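Local coordinates for protein peroxidase (Cellulomonas bogoriensis 69B4 = DSM 16987, PDB 6QZO) that binds heme b and probably works as a DyP-type peroxidase, using peroxide to oxidise its substrates, at residues A[199-204]-A[324-329]; A[146-151]-A[308-313]; A[274-279]-A[295-300]. One frame throughout, in Å; residues are numbered along the deposited sequence.

Contact 1 of 3, residues A[199-204]-A[324-329]; sequences QVEGTA and SGLLFV. With HEM (protoporphyrin IX containing Fe), chain I.
Glu201 meets Leu326 and Phe328 in a buried contact over one face of the heme, where a pocket loop faces a strand of the C-terminal ferredoxin-like half. The loop carries a Gly-X-X-Glu-Gly form of the DyP-family GXXDG motif, with Glu201 where relatives have their distal aspartate; a catalytic part for it is thus plausible. The contact illustrates how a carboxylate is placed by both a hydrophobic wall and a charge. The Glu201 chain sets CG anti to the backbone N and bends at chi2 (95°), which brings the carboxylate over the porphyrin, OE1 lying 3.2 Å from HEM CHB. OE2 reaches the edge of the Phe328 ring, 4.1 Å from CE1, the two planes standing 80° apart, while also forming a salt bridge with Arg307. OE1 has no polar partner in the model; one methyl of Leu326, CD2, lies 3.9 Å from it and packs on HEM C3B as well. Phe328 lays a ring face over pyrrole C, its rim closest, with CE2 3.2 Å from HEM C3C. Replacing the Phe328 ring with an alanine would strip the cover from pyrrole C and would probably cost OE2 its neighbour on that side, leaving the carboxylate held there mainly by Arg307 and Leu326. Beyond Glu201 the loop turns at Gly202, whose backbone angles would jam a side chain against the preceding carbonyl, and two successive grips hold one heme propionate: Gly202 N donates to HEM O1A (2.9 Å), and Ala204 N donates to HEM O2A at 3.0 Å, nearly straight at 167°.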
loop_
_atom_site.group_PDB
_atom_site.type_symbol
_atom_site.label_atom_id
_atom_site.label_comp_id
_atom_site.label_asym_id
_atom_site.label_seq_id
_atom_site.Cartn_x
_atom_site.Cartn_y
_atom_site.Cartn_z
ATOM N N GLN A 199 11.041 2.923 -15.557
ATOM C CA GLN A 199 10.748 2.666 -16.999
ATOM C C GLN A 199 9.263 2.878 -17.284
ATOM O O GLN A 199 8.451 2.758 -16.353
ATOM C CB GLN A 199 11.131 1.236 -17.378
ATOM C CG GLN A 199 12.606 0.930 -17.186
ATOM C CD GLN A 199 12.863 -0.534 -16.933
ATOM O OE1 GLN A 199 11.967 -1.300 -16.553
ATOM N NE2 GLN A 199 14.103 -0.936 -17.132
ATOM N N VAL A 200 8.936 3.158 -18.542
ATOM C CA VAL A 200 7.549 3.125 -19.094
ATOM C C VAL A 200 7.238 1.663 -19.403
ATOM O O VAL A 200 8.082 1.033 -20.067
ATOM C CB VAL A 200 7.416 4.018 -20.342
ATOM C CG1 VAL A 200 6.001 4.025 -20.896
ATOM C CG2 VAL A 200 7.867 5.440 -20.052
ATOM N N GLU A 201 6.115 1.150 -18.894
ATOM C CA GLU A 201 5.660 -0.258 -19.047
ATOM C C GLU A 201 4.240 -0.208 -19.636
ATOM O O GLU A 201 3.413 0.596 -19.121
ATOM C CB GLU A 201 5.767 -0.969 -17.690
ATOM C CG GLU A 201 4.854 -2.182 -17.506
ATOM C CD GLU A 201 5.440 -3.558 -17.796
ATOM O OE1 GLU A 201 6.667 -3.727 -17.600
ATOM O OE2 GLU A 201 4.648 -4.477 -18.186
ATOM N N GLY A 202 3.980 -0.987 -20.698
ATOM C CA GLY A 202 2.620 -1.241 -21.217
ATOM C C GLY A 202 2.404 -0.748 -22.635
ATOM O O GLY A 202 1.287 -0.891 -23.153
ATOM N N THR A 203 3.452 -0.232 -23.268
ATOM C CA THR A 203 3.403 0.438 -24.594
ATOM C C THR A 203 2.936 -0.542 -25.678
ATOM O O THR A 203 1.942 -0.238 -26.348
ATOM C CB THR A 203 4.776 1.025 -24.916
ATOM O OG1 THR A 203 5.097 1.918 -23.843
ATOM C CG2 THR A 203 4.808 1.734 -26.245
ATOM N N ALA A 204 3.669 -1.638 -25.888
ATOM C CA ALA A 204 3.402 -2.654 -26.940
ATOM C C ALA A 204 2.643 -3.832 -26.320
ATOM O O ALA A 204 3.243 -4.902 -26.143
ATOM C CB ALA A 204 4.698 -3.100 -27.575
ATOM N N SER A 324 11.466 -4.091 -3.744
ATOM C CA SER A 324 10.655 -3.539 -4.850
ATOM C C SER A 324 10.641 -4.527 -6.008
ATOM O O SER A 324 11.619 -5.321 -6.140
ATOM C CB SER A 324 11.177 -2.204 -5.281
ATOM O OG SER A 324 11.196 -1.317 -4.177
ATOM N N GLY A 325 9.575 -4.491 -6.810
ATOM C CA GLY A 325 9.497 -5.326 -8.018
ATOM C C GLY A 325 8.221 -5.102 -8.795
ATOM O O GLY A 325 7.554 -4.070 -8.573
ATOM N N LEU A 326 7.908 -6.044 -9.682
ATOM C CA LEU A 326 6.735 -6.006 -10.589
ATOM C C LEU A 326 5.805 -7.170 -10.222
ATOM O O LEU A 326 6.312 -8.311 -10.084
ATOM C CB LEU A 326 7.244 -6.126 -12.025
ATOM C CG LEU A 326 6.274 -5.655 -13.112
ATOM C CD1 LEU A 326 6.095 -4.143 -13.068
ATOM C CD2 LEU A 326 6.738 -6.097 -14.483
ATOM N N LEU A 327 4.529 -6.869 -9.942
ATOM C CA LEU A 327 3.436 -7.862 -9.944
ATOM C C LEU A 327 3.073 -8.070 -11.402
ATOM O O LEU A 327 2.259 -7.302 -11.911
ATOM C CB LEU A 327 2.212 -7.358 -9.178
ATOM C CG LEU A 327 2.332 -7.290 -7.664
ATOM C CD1 LEU A 327 0.948 -7.285 -7.017
ATOM C CD2 LEU A 327 3.164 -8.438 -7.105
ATOM N N PHE A 328 3.724 -9.030 -12.034
ATOM C CA PHE A 328 3.550 -9.293 -13.482
ATOM C C PHE A 328 2.352 -10.221 -13.650
ATOM O O PHE A 328 2.508 -11.452 -13.477
ATOM C CB PHE A 328 4.831 -9.873 -14.065
ATOM C CG PHE A 328 4.867 -9.799 -15.560
ATOM C CD1 PHE A 328 4.706 -8.586 -16.206
ATOM C CD2 PHE A 328 5.063 -10.932 -16.317
ATOM C CE1 PHE A 328 4.769 -8.502 -17.578
ATOM C CE2 PHE A 328 5.091 -10.858 -17.698
ATOM C CZ PHE A 328 4.942 -9.648 -18.320
ATOM N N VAL A 329 1.192 -9.635 -13.939
ATOM C CA VAL A 329 -0.088 -10.364 -14.182
ATOM C C VAL A 329 -0.334 -10.331 -15.688
ATOM O O VAL A 329 -0.332 -9.223 -16.248
ATOM C CB VAL A 329 -1.249 -9.700 -13.416
ATOM C CG1 VAL A 329 -2.556 -10.471 -13.588
ATOM C CG2 VAL A 329 -0.929 -9.528 -11.937
HETATM C CHA HEM I . 7.937 -4.873 -22.701
HETATM C CHB HEM I . 9.755 -4.118 -18.310
HETATM C CHC HEM I . 9.269 -8.820 -17.313
HETATM C CHD HEM I . 7.070 -9.501 -21.549
HETATM C C1A HEM I . 8.498 -4.282 -21.603
HETATM C C2A HEM I . 8.947 -2.930 -21.557
HETATM C C3A HEM I . 9.472 -2.728 -20.322
HETATM C C4A HEM I . 9.319 -3.933 -19.601
HETATM C CMA HEM I . 10.093 -1.455 -19.781
HETATM C CAA HEM I . 8.913 -1.915 -22.687
HETATM C CBA HEM I . 7.624 -1.096 -22.740
HETATM C CGA HEM I . 6.504 -1.962 -23.219
HETATM O O1A HEM I . 5.809 -2.542 -22.339
HETATM O O2A HEM I . 6.299 -2.101 -24.457
HETATM C C1B HEM I . 9.774 -5.356 -17.679
HETATM C C2B HEM I . 10.291 -5.519 -16.366
HETATM C C3B HEM I . 10.166 -6.855 -16.068
HETATM C C4B HEM I . 9.562 -7.466 -17.259
HETATM C CMB HEM I . 10.850 -4.414 -15.474
HETATM C CAB HEM I . 10.459 -7.599 -14.827
HETATM C CBB HEM I . 10.708 -7.016 -13.655
HETATM C C1C HEM I . 8.619 -9.426 -18.363
HETATM C C2C HEM I . 8.303 -10.783 -18.404
HETATM C C3C HEM I . 7.675 -11.026 -19.603
HETATM C C4C HEM I . 7.609 -9.759 -20.307
HETATM C CMC HEM I . 8.574 -11.846 -17.375
HETATM C CAC HEM I . 7.242 -12.427 -19.844
HETATM C CBC HEM I . 6.623 -12.868 -20.905
HETATM C C1D HEM I . 7.145 -8.255 -22.205
HETATM C C2D HEM I . 6.583 -8.041 -23.551
HETATM C C3D HEM I . 6.840 -6.762 -23.882
HETATM C C4D HEM I . 7.549 -6.204 -22.718
HETATM C CMD HEM I . 5.879 -9.023 -24.472
HETATM C CAD HEM I . 6.460 -6.062 -25.192
HETATM C CBD HEM I . 7.580 -6.221 -26.241
HETATM C CGD HEM I . 7.295 -5.612 -27.609
HETATM O O1D HEM I . 6.574 -6.211 -28.435
HETATM O O2D HEM I . 7.805 -4.510 -27.958
HETATM N NA HEM I . 8.732 -4.880 -20.399
HETATM N NB HEM I . 9.363 -6.526 -18.170
HETATM N NC HEM I . 8.211 -8.811 -19.509
HETATM N ND HEM I . 7.707 -7.123 -21.760
HETATM FE FE HEM I . 8.543 -6.829 -20.089
#

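Contact 2 of 3, residues A[146-151]-A[308-313]; sequences QVCADD and RAYNYD
Arg308 reaches across to Gln146 and Cys148 at the start of segment 308-313, a buried junction between the N-terminal and C-terminal halves of the protein and a good example of a polar cluster set within a domain interface. Its chain runs extended from CG to NE, which carries the guanidinium all the way to the opposite strand. There NE2 of Gln146 sits over one face, 3.7 Å from Arg308 NH1, with the amide and guanidinium planes only 18° apart. Both atoms are donors, so the pair is packing, and each group finds its bonds beyond the two segments: Gln146 with Gly39 O and the hydroxyl of Tyr331, Arg308 through NH2 with Thr42 O. Cys148 SG comes to the edge of the same guanidinium, 3.7 Å from NH1. Two residues on, Tyr310 turns its ring to the same cluster, meeting Arg308 NH1 in the ring plane, at the edge. Its hydroxyl, bonded to Pro45 O, lies 4.2 Å from Cys148 SG, and that sulfur stands 5.4 Å from the ring centroid, 46° off the normal, in an oblique sulfur-aromatic contact. Further along, Asp313 OD1 bonds to Ser324 OG on the next strand. Strand 143-149 and strand 306-314 belong to different four-stranded antiparallel sheets, and the contact spans the space between them: strand 47-55 flanks the first with Ile48 against Cys148 and Tyr310, strand 323-332 flanks the second with Tyr331 against Arg308, and Asp151 starts helix 152-165 as its N-cap.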
loop_
_atom_site.group_PDB
_atom_site.type_symbol
_atom_site.label_atom_id
_atom_site.label_comp_id
_atom_site.label_asym_id
_atom_site.label_seq_id
_atom_site.Cartn_x
_atom_site.Cartn_y
_atom_site.Cartn_z
ATOM N N GLN A 146 -8.323 -11.582 -7.813
ATOM C CA GLN A 146 -7.673 -10.303 -8.172
ATOM C C GLN A 146 -8.653 -9.200 -7.799
ATOM O O GLN A 146 -9.693 -9.079 -8.490
ATOM C CB GLN A 146 -7.305 -10.224 -9.651
ATOM C CG GLN A 146 -6.664 -8.887 -10.009
ATOM C CD GLN A 146 -6.540 -8.707 -11.496
ATOM O OE1 GLN A 146 -5.577 -9.146 -12.111
ATOM N NE2 GLN A 146 -7.526 -8.044 -12.078
ATOM N N VAL A 147 -8.341 -8.454 -6.738
ATOM C CA VAL A 147 -9.189 -7.342 -6.223
ATOM C C VAL A 147 -8.499 -6.029 -6.588
ATOM O O VAL A 147 -7.327 -5.803 -6.129
ATOM C CB VAL A 147 -9.422 -7.456 -4.707
ATOM C CG1 VAL A 147 -10.516 -6.511 -4.226
ATOM C CG2 VAL A 147 -9.748 -8.882 -4.312
ATOM N N CYS A 148 -9.186 -5.222 -7.404
ATOM C CA CYS A 148 -8.669 -3.951 -7.963
ATOM C C CYS A 148 -9.620 -2.811 -7.612
ATOM O O CYS A 148 -10.837 -3.028 -7.747
ATOM C CB CYS A 148 -8.567 -4.031 -9.475
ATOM S SG CYS A 148 -7.241 -5.127 -10.010
ATOM N N ALA A 149 -9.074 -1.652 -7.239
ATOM C CA ALA A 149 -9.854 -0.431 -6.932
ATOM C C ALA A 149 -8.968 0.816 -6.960
ATOM O O ALA A 149 -7.734 0.697 -6.859
ATOM C CB ALA A 149 -10.550 -0.574 -5.603
ATOM N N ASP A 150 -9.602 1.976 -7.083
ATOM C CA ASP A 150 -8.940 3.304 -7.080
ATOM C C ASP A 150 -8.837 3.840 -5.651
ATOM O O ASP A 150 -8.487 5.025 -5.513
ATOM C CB ASP A 150 -9.700 4.291 -7.973
ATOM C CG ASP A 150 -9.281 4.243 -9.420
ATOM O OD1 ASP A 150 -8.105 3.873 -9.673
ATOM O OD2 ASP A 150 -10.124 4.574 -10.278
ATOM N N ASP A 151 -9.133 3.017 -4.642
ATOM C CA ASP A 151 -9.087 3.417 -3.210
ATOM C C ASP A 151 -8.684 2.228 -2.337
ATOM O O ASP A 151 -9.268 1.164 -2.488
ATOM C CB ASP A 151 -10.429 3.975 -2.743
ATOM C CG ASP A 151 -10.333 4.578 -1.352
ATOM O OD1 ASP A 151 -10.458 3.817 -0.372
ATOM O OD2 ASP A 151 -10.055 5.802 -1.264
ATOM N N ARG A 308 -0.982 -6.769 -17.483
ATOM C CA ARG A 308 -1.785 -5.899 -16.596
ATOM C C ARG A 308 -1.032 -5.790 -15.272
ATOM O O ARG A 308 -1.583 -6.208 -14.230
ATOM C CB ARG A 308 -3.198 -6.479 -16.475
ATOM C CG ARG A 308 -4.255 -5.419 -16.201
ATOM C CD ARG A 308 -5.616 -6.041 -16.157
ATOM N NE ARG A 308 -6.687 -5.131 -15.819
ATOM C CZ ARG A 308 -6.989 -4.723 -14.607
ATOM N NH1 ARG A 308 -6.192 -4.985 -13.590
ATOM N NH2 ARG A 308 -8.111 -4.056 -14.401
ATOM N N ALA A 309 0.205 -5.289 -15.344
ATOM C CA ALA A 309 1.188 -5.324 -14.238
ATOM C C ALA A 309 0.984 -4.138 -13.268
ATOM O O ALA A 309 0.406 -3.091 -13.651
ATOM C CB ALA A 309 2.590 -5.356 -14.793
ATOM N N TYR A 310 1.442 -4.344 -12.040
ATOM C CA TYR A 310 1.396 -3.374 -10.924
ATOM C C TYR A 310 2.775 -3.344 -10.261
ATOM O O TYR A 310 3.486 -4.351 -10.326
ATOM C CB TYR A 310 0.287 -3.777 -9.946
ATOM C CG TYR A 310 -1.094 -3.350 -10.369
ATOM C CD1 TYR A 310 -1.830 -4.069 -11.302
ATOM C CD2 TYR A 310 -1.656 -2.204 -9.851
ATOM C CE1 TYR A 310 -3.088 -3.647 -11.706
ATOM C CE2 TYR A 310 -2.914 -1.778 -10.235
ATOM C CZ TYR A 310 -3.636 -2.502 -11.154
ATOM O OH TYR A 310 -4.870 -2.052 -11.504
ATOM N N ASN A 311 3.143 -2.224 -9.651
ATOM C CA ASN A 311 4.390 -2.099 -8.840
ATOM C C ASN A 311 4.142 -2.739 -7.474
ATOM O O ASN A 311 3.043 -2.558 -6.934
ATOM C CB ASN A 311 4.808 -0.636 -8.639
ATOM C CG ASN A 311 4.989 0.086 -9.949
ATOM O OD1 ASN A 311 5.584 -0.469 -10.877
ATOM N ND2 ASN A 311 4.451 1.292 -10.033
ATOM N N TYR A 312 5.145 -3.409 -6.921
ATOM C CA TYR A 312 5.142 -3.795 -5.492
ATOM C C TYR A 312 6.373 -3.179 -4.829
ATOM O O TYR A 312 7.422 -3.053 -5.452
ATOM C CB TYR A 312 4.994 -5.305 -5.304
ATOM C CG TYR A 312 6.221 -6.153 -5.447
ATOM C CD1 TYR A 312 7.130 -6.277 -4.411
ATOM C CD2 TYR A 312 6.426 -6.926 -6.581
ATOM C CE1 TYR A 312 8.253 -7.083 -4.525
ATOM C CE2 TYR A 312 7.526 -7.758 -6.700
ATOM C CZ TYR A 312 8.444 -7.841 -5.668
ATOM O OH TYR A 312 9.534 -8.661 -5.788
ATOM N N ASP A 313 6.179 -2.764 -3.588
ATOM C CA ASP A 313 7.176 -2.074 -2.744
ATOM C C ASP A 313 6.869 -2.468 -1.309
ATOM O O ASP A 313 5.889 -1.954 -0.791
ATOM C CB ASP A 313 7.127 -0.567 -2.991
ATOM C CG ASP A 313 8.286 0.180 -2.361
ATOM O OD1 ASP A 313 9.399 -0.307 -2.523
ATOM O OD2 ASP A 313 8.067 1.232 -1.704
#

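Contact 3 of 3, residues A[274-279]-A[295-300]; sequences PDLEAL and RARPTQ. With HEM (protoporphyrin IX containing Fe), chain I.
Leu276 and Arg297 carry the apolar part of this surface contact, which joins a loop to the segment that leaves the heme-bearing helix 292-296. CD1 of Leu276 presses on the aliphatic shaft of the arginine, 3.5 Å from Arg297 CD, and continues toward the guanidinium, 4.0 Å from NH1. This is a common use of arginine at a surface, methylenes for packing and a charged end left for other partners. Arg297 is extended, with CG anti to the backbone N (chi1 -168°), which carries CD and the guanidinium out to Leu276; Pro274 adds a looser touch at the guanidinium edge, its CD 4.5 Å from NH1. The charge has a long, weak ion pair with Glu273.

Hydrogen bonding shapes the loop itself. Asp275 OD1 accepts from Glu277 N at 3.2 Å in an Asx turn, the N-H reaching the anti side of the carboxylate oxygen, 34° out of plane. The same residues form a type I turn from Asp275 to Ala278, whose closing bond is weak. Leu276 occupies the second position of this turn, its CB directed toward segment 295-300.

Heme contacts lie on the other segment. Ala296 CB rests 3.6 Å from HEM C2D, and Arg297 CA approaches propionate oxygen O1D at 3.9 Å.

Around the contact, Leu276 and Pro274 also lean on Ile287 of the intervening loop. Helix 292-296, which begins with the axial ligand His292, packs its end, through Arg295 and Ala296, against Leu346 of helix 340-348.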
loop_
_atom_site.group_PDB
_atom_site.type_symbol
_atom_site.label_atom_id
_atom_site.label_comp_id
_atom_site.label_asym_id
_atom_site.label_seq_id
_atom_site.Cartn_x
_atom_site.Cartn_y
_atom_site.Cartn_z
ATOM N N PRO A 274 9.542 0.015 -33.041
ATOM C CA PRO A 274 10.971 -0.279 -32.962
ATOM C C PRO A 274 11.494 -0.783 -34.315
ATOM O O PRO A 274 10.841 -1.593 -34.910
ATOM C CB PRO A 274 11.069 -1.378 -31.893
ATOM C CG PRO A 274 9.777 -1.260 -31.102
ATOM C CD PRO A 274 8.743 -0.760 -32.082
ATOM N N ASP A 275 12.646 -0.279 -34.763
ATOM C CA ASP A 275 13.332 -0.738 -36.001
ATOM C C ASP A 275 14.452 -1.706 -35.599
ATOM O O ASP A 275 15.568 -1.251 -35.320
ATOM C CB ASP A 275 13.814 0.449 -36.833
ATOM C CG ASP A 275 14.360 0.026 -38.189
ATOM O OD1 ASP A 275 14.463 -1.192 -38.419
ATOM O OD2 ASP A 275 14.699 0.902 -39.002
ATOM N N LEU A 276 14.149 -3.004 -35.612
ATOM C CA LEU A 276 15.053 -4.091 -35.161
ATOM C C LEU A 276 16.070 -4.430 -36.255
ATOM O O LEU A 276 16.953 -5.257 -35.975
ATOM C CB LEU A 276 14.206 -5.312 -34.796
ATOM C CG LEU A 276 13.246 -5.102 -33.625
ATOM C CD1 LEU A 276 12.397 -6.349 -33.392
ATOM C CD2 LEU A 276 13.998 -4.722 -32.337
ATOM N N GLU A 277 15.975 -3.803 -37.428
ATOM C CA GLU A 277 16.944 -4.007 -38.544
ATOM C C GLU A 277 18.010 -2.899 -38.519
ATOM O O GLU A 277 19.010 -3.056 -39.240
ATOM C CB GLU A 277 16.252 -4.026 -39.911
ATOM C CG GLU A 277 14.950 -4.810 -39.954
ATOM C CD GLU A 277 15.057 -6.265 -39.535
ATOM O OE1 GLU A 277 16.043 -6.929 -39.952
ATOM O OE2 GLU A 277 14.157 -6.730 -38.782
ATOM N N ALA A 278 17.805 -1.844 -37.723
ATOM C CA ALA A 278 18.643 -0.618 -37.712
ATOM C C ALA A 278 20.029 -0.909 -37.130
ATOM O O ALA A 278 20.100 -1.493 -36.040
ATOM C CB ALA A 278 17.954 0.483 -36.939
ATOM N N LEU A 279 21.081 -0.505 -37.841
ATOM C CA LEU A 279 22.499 -0.628 -37.412
ATOM C C LEU A 279 23.065 0.774 -37.144
ATOM O O LEU A 279 22.561 1.747 -37.739
ATOM C CB LEU A 279 23.308 -1.363 -38.490
ATOM C CG LEU A 279 22.959 -2.844 -38.692
ATOM C CD1 LEU A 279 21.504 -3.066 -39.044
ATOM C CD2 LEU A 279 23.869 -3.477 -39.742
ATOM N N ARG A 295 13.715 -9.586 -27.504
ATOM C CA ARG A 295 13.585 -10.996 -27.059
ATOM C C ARG A 295 12.126 -11.304 -26.687
ATOM O O ARG A 295 11.746 -12.481 -26.783
ATOM C CB ARG A 295 14.541 -11.264 -25.891
ATOM C CG ARG A 295 16.005 -11.115 -26.253
ATOM C CD ARG A 295 16.463 -12.158 -27.247
ATOM N NE ARG A 295 16.395 -13.497 -26.676
ATOM C CZ ARG A 295 16.533 -14.624 -27.364
ATOM N NH1 ARG A 295 16.735 -14.589 -28.674
ATOM N NH2 ARG A 295 16.434 -15.779 -26.745
ATOM N N ALA A 296 11.352 -10.293 -26.280
ATOM C CA ALA A 296 9.972 -10.443 -25.758
ATOM C C ALA A 296 8.948 -10.299 -26.887
ATOM O O ALA A 296 7.801 -10.769 -26.706
ATOM C CB ALA A 296 9.728 -9.436 -24.671
ATOM N N ARG A 297 9.353 -9.694 -28.003
ATOM C CA ARG A 297 8.493 -9.464 -29.193
ATOM C C ARG A 297 7.843 -10.789 -29.614
ATOM O O ARG A 297 8.460 -11.841 -29.489
ATOM C CB ARG A 297 9.327 -8.870 -30.333
ATOM C CG ARG A 297 8.483 -8.338 -31.476
ATOM C CD ARG A 297 9.274 -7.860 -32.667
ATOM N NE ARG A 297 8.336 -7.356 -33.659
ATOM C CZ ARG A 297 8.030 -6.063 -33.850
ATOM N NH1 ARG A 297 8.581 -5.116 -33.095
ATOM N NH2 ARG A 297 7.159 -5.722 -34.789
ATOM N N PRO A 298 6.578 -10.788 -30.104
ATOM C CA PRO A 298 5.996 -11.972 -30.728
ATOM C C PRO A 298 6.837 -12.485 -31.909
ATOM O O PRO A 298 7.200 -11.692 -32.756
ATOM C CB PRO A 298 4.626 -11.478 -31.238
ATOM C CG PRO A 298 4.288 -10.337 -30.319
ATOM C CD PRO A 298 5.622 -9.666 -30.055
ATOM N N THR A 299 7.101 -13.790 -31.918
ATOM C CA THR A 299 7.754 -14.541 -33.030
ATOM C C THR A 299 6.673 -15.096 -33.965
ATOM O O THR A 299 6.947 -15.232 -35.152
ATOM C CB THR A 299 8.696 -15.604 -32.450
ATOM O OG1 THR A 299 10.020 -15.096 -32.629
ATOM C CG2 THR A 299 8.560 -16.973 -33.065
ATOM N N GLN A 300 5.497 -15.414 -33.419
ATOM C CA GLN A 300 4.287 -15.839 -34.160
ATOM C C GLN A 300 3.107 -15.040 -33.611
ATOM O O GLN A 300 3.187 -14.615 -32.458
ATOM C CB GLN A 300 4.043 -17.335 -33.959
ATOM C CG GLN A 300 5.206 -18.203 -34.385
ATOM C CD GLN A 300 5.309 -18.330 -35.887
ATOM O OE1 GLN A 300 4.445 -17.887 -36.652
ATOM N NE2 GLN A 300 6.370 -18.982 -36.321
HETATM C CHA HEM I . 7.937 -4.873 -22.701
HETATM C CHB HEM I . 9.755 -4.118 -18.310
HETATM C CHC HEM I . 9.269 -8.820 -17.313
HETATM C CHD HEM I . 7.070 -9.501 -21.549
HETATM C C1A HEM I . 8.498 -4.282 -21.603
HETATM C C2A HEM I . 8.947 -2.930 -21.557
HETATM C C3A HEM I . 9.472 -2.728 -20.322
HETATM C C4A HEM I . 9.319 -3.933 -19.601
HETATM C CMA HEM I . 10.093 -1.455 -19.781
HETATM C CAA HEM I . 8.913 -1.915 -22.687
HETATM C CBA HEM I . 7.624 -1.096 -22.740
HETATM C CGA HEM I . 6.504 -1.962 -23.219
HETATM O O1A HEM I . 5.809 -2.542 -22.339
HETATM O O2A HEM I . 6.299 -2.101 -24.457
HETATM C C1B HEM I . 9.774 -5.356 -17.679
HETATM C C2B HEM I . 10.291 -5.519 -16.366
HETATM C C3B HEM I . 10.166 -6.855 -16.068
HETATM C C4B HEM I . 9.562 -7.466 -17.259
HETATM C CMB HEM I . 10.850 -4.414 -15.474
HETATM C CAB HEM I . 10.459 -7.599 -14.827
HETATM C CBB HEM I . 10.708 -7.016 -13.655
HETATM C C1C HEM I . 8.619 -9.426 -18.363
HETATM C C2C HEM I . 8.303 -10.783 -18.404
HETATM C C3C HEM I . 7.675 -11.026 -19.603
HETATM C C4C HEM I . 7.609 -9.759 -20.307
HETATM C CMC HEM I . 8.574 -11.846 -17.375
HETATM C CAC HEM I . 7.242 -12.427 -19.844
HETATM C CBC HEM I . 6.623 -12.868 -20.905
HETATM C C1D HEM I . 7.145 -8.255 -22.205
HETATM C C2D HEM I . 6.583 -8.041 -23.551
HETATM C C3D HEM I . 6.840 -6.762 -23.882
HETATM C C4D HEM I . 7.549 -6.204 -22.718
HETATM C CMD HEM I . 5.879 -9.023 -24.472
HETATM C CAD HEM I . 6.460 -6.062 -25.192
HETATM C CBD HEM I . 7.580 -6.221 -26.241
HETATM C CGD HEM I . 7.295 -5.612 -27.609
HETATM O O1D HEM I . 6.574 -6.211 -28.435
HETATM O O2D HEM I . 7.805 -4.510 -27.958
HETATM N NA HEM I . 8.732 -4.880 -20.399
HETATM N NB HEM I . 9.363 -6.526 -18.170
HETATM N NC HEM I . 8.211 -8.811 -19.509
HETATM N ND HEM I . 7.707 -7.123 -21.760
HETATM FE FE HEM I . 8.543 -6.829 -20.089
#

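Contacts 1 and 2 are neighbours, their centres about 11 Å apart, because strands 306-314 and 323-332 pair in the C-terminal sheet; Tyr310 O receives Leu327 N. Contact 1 uses the heme-facing side of that sheet, contact 2 the side turned to the N-terminal sheet. Along the chain their segments alternate. Contact 3 falls between the segments of both in sequence, yet lies apart, its centre about 19 Å from that of contact 1 and 30 Å from that of contact 2. Contacts 1 and 3 both touch the heme, so the pocket is assembled from separate loops, strands and a helix.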